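Local coordinates for sensor protein kinase WalK (Staphylococcus aureus, PDB 4YWZ), which probably senses extracellular signals at the cell envelope and, as a histidine kinase, passes them to its response-regulator partner in the essential WalKR two-component system, at residues D13-N18 against I136-N141; Q100-L105 against V119-V124. The protein carries 1 engineered substitution. All blocks are in the same frame, centred on the assembly; numbering follows the deposited sequence.

Contact 1. Residues D13-N18 against I136-N141; sequences DNFKKN and IESKIN
Phe-15 reaches out of helix 7-37 and meets the backbone between Ser-138 and Ile-140, where strand 129-138 ends. Its CG stands anti to the backbone N (chi1 180°), on a CB that already points at the opposing segment. One ring face takes the main chain of Ile-140: the CA of Ile-140 lies 3.9 Å from the ring centroid of Phe-15, 26° off the normal and shifted toward the rim, a CH-pi contact. At the far end of the ring, CZ of Phe-15 approaches N of Ile-140 to 3.4 Å. The edge, in turn, has the hydroxyl of Ser-138 in its plane, with OG 3.5 Å from CE1 of Phe-15; that oxygen is hydrogen-bonded to the carbonyl of Trp-118 on strand 114-126.

Ile-140 slants across the ring. Its CG1, anti to N (chi1 -155°), touches CD1 of Phe-15 at 3.7 Å. CD1 of Ile-140 lies 3.9 Å from CE of Lys-16, whose chain is extended beyond CG. Lys-139 is the centre of an inverse gamma turn, at which the chain leaves the strand and brings Ile-140 to the ring.

No hydrogen bond crosses between the segments. Asn-14 and Asn-18 of the same helix bond instead to residues of the second subunit. The helix is therefore joined to the strand end here by dispersion and CH-pi contacts, with a buried aromatic ring against peptide and aliphatic groups.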
ATOM      1  N   ASP A  13       2.035  -6.727   8.171  1.00 23.00           N
ATOM      2  CA  ASP A  13       2.612  -7.798   7.338  1.00 26.00           C
ATOM      3  C   ASP A  13       2.398  -7.555   5.878  1.00 23.27           C
ATOM      4  O   ASP A  13       3.263  -7.787   5.117  1.00 25.08           O
ATOM      5  CB  ASP A  13       2.015  -9.160   7.673  1.00 27.54           C
ATOM      6  CG  ASP A  13       2.481  -9.738   9.010  1.00 35.62           C
ATOM      7  OD1 ASP A  13       3.442  -9.281   9.642  1.00 36.88           O
ATOM      8  OD2 ASP A  13       1.820 -10.664   9.424  1.00 38.18           O
ATOM      9  N   ASN A  14       1.234  -7.025   5.452  1.00 22.27           N
ATOM     10  CA  ASN A  14       0.999  -6.782   4.071  1.00 20.04           C
ATOM     11  C   ASN A  14       1.943  -5.652   3.563  1.00 19.05           C
ATOM     12  O   ASN A  14       2.541  -5.711   2.444  1.00 18.81           O
ATOM     13  CB  ASN A  14      -0.448  -6.272   3.782  1.00 23.27           C
ATOM     14  CG  ASN A  14      -1.524  -7.219   4.106  1.00 27.55           C
ATOM     15  OD1 ASN A  14      -1.331  -8.416   4.155  1.00 30.66           O
ATOM     16  ND2 ASN A  14      -2.758  -6.651   4.318  1.00 28.29           N
ATOM     17  N   PHE A  15       2.099  -4.593   4.398  1.00 18.66           N
ATOM     18  CA  PHE A  15       2.995  -3.480   4.032  1.00 18.34           C
ATOM     19  C   PHE A  15       4.441  -4.012   3.789  1.00 16.88           C
ATOM     20  O   PHE A  15       5.041  -3.661   2.777  1.00 18.85           O
ATOM     21  CB  PHE A  15       3.025  -2.468   5.161  1.00 18.22           C
ATOM     22  CG  PHE A  15       3.910  -1.282   4.900  1.00 17.85           C
ATOM     23  CD1 PHE A  15       5.239  -1.339   5.228  1.00 20.25           C
ATOM     24  CD2 PHE A  15       3.408  -0.090   4.400  1.00 17.72           C
ATOM     25  CE1 PHE A  15       6.102  -0.251   4.994  1.00 20.01           C
ATOM     26  CE2 PHE A  15       4.224   0.972   4.179  1.00 20.76           C
ATOM     27  CZ  PHE A  15       5.588   0.882   4.459  1.00 21.08           C
ATOM     28  N   LYS A  16       4.936  -4.824   4.719  1.00 20.25           N
ATOM     29  CA  LYS A  16       6.340  -5.380   4.676  1.00 19.80           C
ATOM     30  C   LYS A  16       6.475  -6.298   3.474  1.00 21.55           C
ATOM     31  O   LYS A  16       7.430  -6.195   2.693  1.00 21.59           O
ATOM     32  CB  LYS A  16       6.679  -6.084   5.949  1.00 19.51           C
ATOM     33  CG  LYS A  16       6.803  -5.139   7.134  1.00 20.69           C
ATOM     34  CD  LYS A  16       6.994  -5.950   8.388  1.00 21.94           C
ATOM     35  CE  LYS A  16       7.051  -5.064   9.563  1.00 27.72           C
ATOM     36  NZ  LYS A  16       7.303  -5.802  10.831  1.00 28.39           N
ATOM     37  N   LYS A  17       5.435  -7.112   3.235  1.00 21.74           N
ATOM     38  CA  LYS A  17       5.492  -8.091   2.099  1.00 22.11           C
ATOM     39  C   LYS A  17       5.587  -7.381   0.822  1.00 21.71           C
ATOM     40  O   LYS A  17       6.398  -7.679  -0.074  1.00 25.35           O
ATOM     41  CB  LYS A  17       4.319  -9.020   2.110  1.00 25.37           C
ATOM     42  CG  LYS A  17       4.384 -10.105   1.033  1.00 35.40           C
ATOM     43  CD  LYS A  17       3.058 -10.900   1.078  1.00 38.24           C
ATOM     44  CE  LYS A  17       3.071 -11.916  -0.032  1.00 48.89           C
ATOM     45  NZ  LYS A  17       1.783 -12.657  -0.029  1.00 50.98           N
ATOM     46  N   ASN A  18       4.807  -6.324   0.657  1.00 22.21           N
ATOM     47  CA  ASN A  18       4.885  -5.465  -0.456  1.00 21.90           C
ATOM     48  C   ASN A  18       6.270  -4.795  -0.789  1.00 21.36           C
ATOM     49  O   ASN A  18       6.789  -4.815  -1.930  1.00 23.86           O
ATOM     50  CB  ASN A  18       3.806  -4.466  -0.240  1.00 29.97           C
ATOM     51  CG  ASN A  18       3.314  -3.841  -1.504  1.00 27.24           C
ATOM     52  OD1 ASN A  18       2.755  -4.532  -2.418  1.00 22.94           O
ATOM     53  ND2 ASN A  18       3.564  -2.561  -1.626  1.00 26.84           N
ATOM     54  N   ILE A 136      16.686   0.289   2.464  1.00 13.96           N
ATOM     55  CA  ILE A 136      15.409   0.956   2.210  1.00 15.21           C
ATOM     56  C   ILE A 136      14.853   1.443   3.534  1.00 15.89           C
ATOM     57  O   ILE A 136      14.756   0.717   4.502  1.00 16.23           O
ATOM     58  CB  ILE A 136      14.423   0.040   1.547  1.00 15.53           C
ATOM     59  CG1 ILE A 136      14.937  -0.412   0.212  1.00 17.40           C
ATOM     60  CG2 ILE A 136      13.058   0.721   1.401  1.00 17.08           C
ATOM     61  CD1 ILE A 136      14.064  -1.443  -0.440  1.00 20.32           C
ATOM     62  N   GLU A 137      14.483   2.750   3.558  1.00 14.75           N
ATOM     63  CA  GLU A 137      13.609   3.347   4.639  1.00 15.47           C
ATOM     64  C   GLU A 137      12.209   3.458   4.031  1.00 16.65           C
ATOM     65  O   GLU A 137      12.020   4.070   2.950  1.00 15.86           O
ATOM     66  CB  GLU A 137      14.075   4.730   5.100  1.00 16.03           C
ATOM     67  CG  GLU A 137      15.379   4.688   5.824  1.00 17.18           C
ATOM     68  CD  GLU A 137      15.884   6.087   6.328  1.00 18.88           C
ATOM     69  OE1 GLU A 137      15.122   7.085   6.154  1.00 21.77           O
ATOM     70  OE2 GLU A 137      17.073   6.104   6.723  1.00 21.52           O
ATOM     71  N   SER A 138      11.269   2.767   4.674  1.00 16.32           N
ATOM     72  CA  SER A 138       9.882   2.708   4.195  1.00 17.03           C
ATOM     73  C   SER A 138       8.967   3.304   5.226  1.00 17.74           C
ATOM     74  O   SER A 138       9.158   3.208   6.452  1.00 17.83           O
ATOM     75  CB  SER A 138       9.571   1.285   3.763  1.00 17.47           C
ATOM     76  OG  SER A 138       9.497   0.441   4.838  1.00 19.67           O
ATOM     77  N   LYS A 139       7.893   3.908   4.694  1.00 17.84           N
ATOM     78  CA  LYS A 139       6.975   4.737   5.505  1.00 18.21           C
ATOM     79  C   LYS A 139       5.901   3.928   6.190  1.00 19.71           C
ATOM     80  O   LYS A 139       4.656   4.142   6.037  1.00 20.19           O
ATOM     81  CB  LYS A 139       6.383   5.783   4.591  1.00 18.27           C
ATOM     82  CG  LYS A 139       7.345   6.760   3.961  1.00 18.54           C
ATOM     83  CD  LYS A 139       6.657   7.710   3.039  1.00 20.14           C
ATOM     84  CE  LYS A 139       7.681   8.608   2.404  1.00 23.92           C
ATOM     85  NZ  LYS A 139       7.150   9.678   1.489  1.00 26.26           N
ATOM     86  N   ILE A 140       6.302   3.013   7.052  1.00 15.99           N
ATOM     87  CA  ILE A 140       5.374   2.162   7.778  1.00 17.50           C
ATOM     88  C   ILE A 140       4.425   2.963   8.738  1.00 17.25           C
ATOM     89  O   ILE A 140       3.387   2.406   9.127  1.00 18.44           O
ATOM     90  CB  ILE A 140       6.091   1.034   8.533  1.00 19.95           C
ATOM     91  CG1 ILE A 140       5.196  -0.149   8.755  1.00 21.26           C
ATOM     92  CG2 ILE A 140       6.761   1.528   9.804  1.00 21.79           C
ATOM     93  CD1 ILE A 140       5.937  -1.408   9.050  1.00 21.31           C
ATOM     94  N   ASN A 141       4.827   4.201   9.061  1.00 18.80           N
ATOM     95  CA  ASN A 141       4.002   5.024   9.958  1.00 22.60           C
ATOM     96  C   ASN A 141       2.714   5.325   9.280  1.00 21.74           C
ATOM     97  O   ASN A 141       1.712   5.560   9.994  1.00 22.74           O
ATOM     98  CB  ASN A 141       4.642   6.312  10.390  1.00 22.32           C
ATOM     99  CG  ASN A 141       4.192   6.678  11.766  1.00 25.56           C
ATOM    100  OD1 ASN A 141       3.961   5.802  12.567  1.00 28.95           O
ATOM    101  ND2 ASN A 141       3.879   7.941  11.944  1.00 29.02           N
TER

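Contact 2. Residues Q100-L105 against V119-V124; sequences QSNDHL and VYNIPV
Asn-102 and Asn-121 are a hydrogen-bonded antiparallel pair whose side chains lie side by side on one face of the sheet and repeat the link made by their backbones. The CG of Asn-102 sits between its backbone N and carbonyl carbon (chi1 66°), and OD1 accepts from ND2 of Asn-121 at 3.0 Å. The bond is nearly straight, 178° at the hydrogen, and OD1 lies in the amide plane of Asn-121, yet the two amides are turned 78° apart. Ser-91 of helix 90-98 binds both ND2 groups, by its carbonyl to Asn-102 and its hydroxyl to Asn-121; OD1 of Asn-121 accepts from Asn-133.

His-104 and Val-119 form the next hydrogen-bonded pair on that face, side by side and pointing the same way. CB of Val-119 lies over the imidazole of His-104, 4.1 Å from its centroid, and CG1 of Val-119 comes 3.6 Å from CE1 of His-104.

On the opposite face, the non-hydrogen-bonded pair is Asp-103 and Tyr-120. CG of Tyr-120 is anti to N, and the phenol OH of Tyr-120 hydrogen-bonds with OG of Ser-101 at 3.1 Å. CB of Asp-103 lies near the ring plane at the edge, by CD1 of Tyr-120, while its carboxylate bonds to Trp-118.

Beyond the paired residues, N of Gln-100 packs 3.5 Å from CG of Pro-123. Paired backbone bonds, alternating faces and nearly antiparallel strand axes show antiparallel pairing; as strands 102-109 and 114-126 follow each other in the chain, they form a beta hairpin at the border of the sheet, consistent with the Cache-type extracellular sensor fold.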
ATOM      1  N   GLN A 100      22.146 -12.330   3.640  1.00 21.32           N
ATOM      2  CA  GLN A 100      20.782 -12.519   3.940  1.00 20.96           C
ATOM      3  C   GLN A 100      20.122 -11.145   4.167  1.00 18.93           C
ATOM      4  O   GLN A 100      20.752 -10.267   4.752  1.00 19.66           O
ATOM      5  CB  GLN A 100      20.602 -13.354   5.193  1.00 23.40           C
ATOM      6  CG  GLN A 100      21.133 -14.813   5.058  1.00 29.01           C
ATOM      7  CD  GLN A 100      21.137 -15.568   6.392  1.00 39.82           C
ATOM      8  OE1 GLN A 100      20.818 -15.032   7.486  1.00 48.05           O
ATOM      9  NE2 GLN A 100      21.497 -16.840   6.305  1.00 53.84           N
ATOM     10  N   SER A 101      18.839 -11.073   3.814  1.00 18.44           N
ATOM     11  CA  SER A 101      18.083  -9.840   4.130  1.00 18.42           C
ATOM     12  C   SER A 101      17.898  -9.749   5.619  1.00 17.87           C
ATOM     13  O   SER A 101      17.905 -10.729   6.429  1.00 18.29           O
ATOM     14  CB  SER A 101      16.710  -9.955   3.514  1.00 22.97           C
ATOM     15  OG  SER A 101      16.880  -9.945   2.121  1.00 30.86           O
ATOM     16  N   ASN A 102      17.589  -8.509   6.087  1.00 15.61           N
ATOM     17  CA  ASN A 102      17.253  -8.240   7.446  1.00 15.02           C
ATOM     18  C   ASN A 102      16.383  -7.010   7.571  1.00 15.93           C
ATOM     19  O   ASN A 102      16.236  -6.320   6.585  1.00 16.14           O
ATOM     20  CB  ASN A 102      18.457  -8.178   8.411  1.00 17.70           C
ATOM     21  CG  ASN A 102      19.381  -7.028   8.145  1.00 19.46           C
ATOM     22  OD1 ASN A 102      18.977  -5.834   8.161  1.00 16.90           O
ATOM     23  ND2 ASN A 102      20.635  -7.342   7.904  1.00 18.59           N
ATOM     24  N   ASP A 103      15.774  -6.841   8.734  1.00 17.27           N
ATOM     25  CA  ASP A 103      14.861  -5.646   8.938  1.00 18.67           C
ATOM     26  C   ASP A 103      14.764  -5.239  10.367  1.00 17.60           C
ATOM     27  O   ASP A 103      14.918  -6.078  11.284  1.00 18.15           O
ATOM     28  CB  ASP A 103      13.424  -5.877   8.398  1.00 18.14           C
ATOM     29  CG  ASP A 103      12.622  -6.829   9.230  1.00 19.11           C
ATOM     30  OD1 ASP A 103      12.807  -8.073   9.045  1.00 23.42           O
ATOM     31  OD2 ASP A 103      11.855  -6.432  10.110  1.00 21.56           O
ATOM     32  N   HIS A 104      14.500  -3.964  10.600  1.00 17.84           N
ATOM     33  CA  HIS A 104      14.175  -3.488  11.957  1.00 17.91           C
ATOM     34  C   HIS A 104      13.440  -2.166  11.889  1.00 17.58           C
ATOM     35  O   HIS A 104      13.455  -1.502  10.852  1.00 17.52           O
ATOM     36  CB  HIS A 104      15.471  -3.333  12.777  1.00 19.28           C
ATOM     37  CG  HIS A 104      16.438  -2.315  12.290  1.00 17.19           C
ATOM     38  ND1 HIS A 104      17.301  -2.541  11.236  1.00 18.10           N
ATOM     39  CD2 HIS A 104      16.728  -1.083  12.746  1.00 21.33           C
ATOM     40  CE1 HIS A 104      18.033  -1.453  11.020  1.00 21.20           C
ATOM     41  NE2 HIS A 104      17.699  -0.552  11.922  1.00 20.90           N
ATOM     42  N   LEU A 105      12.829  -1.796  13.019  1.00 18.36           N
ATOM     43  CA  LEU A 105      12.118  -0.526  13.106  1.00 19.24           C
ATOM     44  C   LEU A 105      12.998   0.536  13.716  1.00 21.98           C
ATOM     45  O   LEU A 105      13.906   0.239  14.599  1.00 23.48           O
ATOM     46  CB  LEU A 105      10.895  -0.705  13.973  1.00 22.84           C
ATOM     47  CG  LEU A 105       9.651  -1.365  13.528  1.00 29.31           C
ATOM     48  CD1 LEU A 105       8.673  -1.439  14.737  1.00 31.55           C
ATOM     49  CD2 LEU A 105       8.984  -0.510  12.411  1.00 28.54           C
ATOM     50  N   VAL A 119      13.133  -0.311   8.292  1.00 14.72           N
ATOM     51  CA  VAL A 119      14.376  -0.379   7.541  1.00 15.59           C
ATOM     52  C   VAL A 119      14.542  -1.844   7.103  1.00 16.36           C
ATOM     53  O   VAL A 119      14.398  -2.800   7.893  1.00 17.52           O
ATOM     54  CB  VAL A 119      15.629  -0.053   8.398  1.00 17.55           C
ATOM     55  CG1 VAL A 119      16.958  -0.436   7.701  1.00 18.47           C
ATOM     56  CG2 VAL A 119      15.561   1.400   8.859  1.00 20.67           C
ATOM     57  N   TYR A 120      14.689  -2.011   5.781  1.00 15.46           N
ATOM     58  CA  TYR A 120      14.884  -3.345   5.122  1.00 15.33           C
ATOM     59  C   TYR A 120      16.172  -3.253   4.346  1.00 15.82           C
ATOM     60  O   TYR A 120      16.420  -2.380   3.514  1.00 16.53           O
ATOM     61  CB  TYR A 120      13.699  -3.639   4.237  1.00 17.97           C
ATOM     62  CG  TYR A 120      13.800  -4.962   3.507  1.00 15.13           C
ATOM     63  CD1 TYR A 120      13.604  -6.098   4.218  1.00 18.52           C
ATOM     64  CD2 TYR A 120      14.064  -5.016   2.171  1.00 18.59           C
ATOM     65  CE1 TYR A 120      13.687  -7.362   3.599  1.00 20.35           C
ATOM     66  CE2 TYR A 120      14.148  -6.227   1.510  1.00 19.75           C
ATOM     67  CZ  TYR A 120      14.005  -7.363   2.252  1.00 18.25           C
ATOM     68  OH  TYR A 120      14.068  -8.649   1.621  1.00 20.94           O
ATOM     69  N   ASN A 121      17.019  -4.268   4.536  1.00 15.33           N
ATOM     70  CA  ASN A 121      18.188  -4.466   3.779  1.00 14.68           C
ATOM     71  C   ASN A 121      18.110  -5.821   2.991  1.00 14.54           C
ATOM     72  O   ASN A 121      17.731  -6.855   3.547  1.00 16.15           O
ATOM     73  CB  ASN A 121      19.384  -4.630   4.712  1.00 15.75           C
ATOM     74  CG  ASN A 121      19.779  -3.354   5.385  1.00 16.90           C
ATOM     75  OD1 ASN A 121      20.102  -2.403   4.703  1.00 17.85           O
ATOM     76  ND2 ASN A 121      19.749  -3.337   6.663  1.00 16.80           N
ATOM     77  N   ILE A 122      18.441  -5.706   1.712  1.00 14.26           N
ATOM     78  CA  ILE A 122      18.601  -6.903   0.849  1.00 16.44           C
ATOM     79  C   ILE A 122      19.930  -6.840   0.141  1.00 16.84           C
ATOM     80  O   ILE A 122      20.270  -5.907  -0.561  1.00 17.87           O
ATOM     81  CB  ILE A 122      17.419  -7.130  -0.127  1.00 20.91           C
ATOM     82  CG1 ILE A 122      17.697  -8.418  -0.947  1.00 22.59           C
ATOM     83  CG2 ILE A 122      17.123  -5.937  -0.978  1.00 18.78           C
ATOM     84  CD1 ILE A 122      16.531  -8.874  -1.797  1.00 23.97           C
ATOM     85  N   PRO A 123      20.767  -7.863   0.402  1.00 16.74           N
ATOM     86  CA  PRO A 123      22.037  -7.869  -0.297  1.00 18.87           C
ATOM     87  C   PRO A 123      21.856  -8.204  -1.780  1.00 16.51           C
ATOM     88  O   PRO A 123      20.987  -9.002  -2.101  1.00 18.45           O
ATOM     89  CB  PRO A 123      22.826  -9.030   0.401  1.00 19.70           C
ATOM     90  CG  PRO A 123      21.868  -9.883   1.092  1.00 23.07           C
ATOM     91  CD  PRO A 123      20.647  -8.969   1.356  1.00 16.88           C
ATOM     92  N   VAL A 124      22.704  -7.616  -2.597  1.00 18.33           N
ATOM     93  CA  VAL A 124      22.762  -7.813  -4.048  1.00 19.56           C
ATOM     94  C   VAL A 124      23.844  -8.858  -4.313  1.00 19.41           C
ATOM     95  O   VAL A 124      24.950  -8.677  -3.854  1.00 18.34           O
ATOM     96  CB  VAL A 124      22.984  -6.554  -4.851  1.00 21.88           C
ATOM     97  CG1 VAL A 124      22.967  -6.854  -6.336  1.00 23.94           C
ATOM     98  CG2 VAL A 124      21.941  -5.495  -4.465  1.00 27.06           C
TER

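In the fold
From the N terminus, the long helix 7-37 enters contact 1 first, but its partner, 136-141, comes 118 residues later, so contact 1 closes a loop holding most of the domain. Contact 2 is nested inside that loop and closes a far shorter one, the hairpin of strands 102-109 and 114-126. Strand 129-138 then follows directly and pairs with 114-126, bringing the contacts together: their centres are about 12 Å apart, and N of Ile-136 probably bonds to O of Tyr-120 at 2.9 Å. Tyr-120 also packs on Thr-20 and Ala-23. Contact 2 thus joins edge strand 102-109 to the sheet, and contact 1 joins the sheet to the long helix.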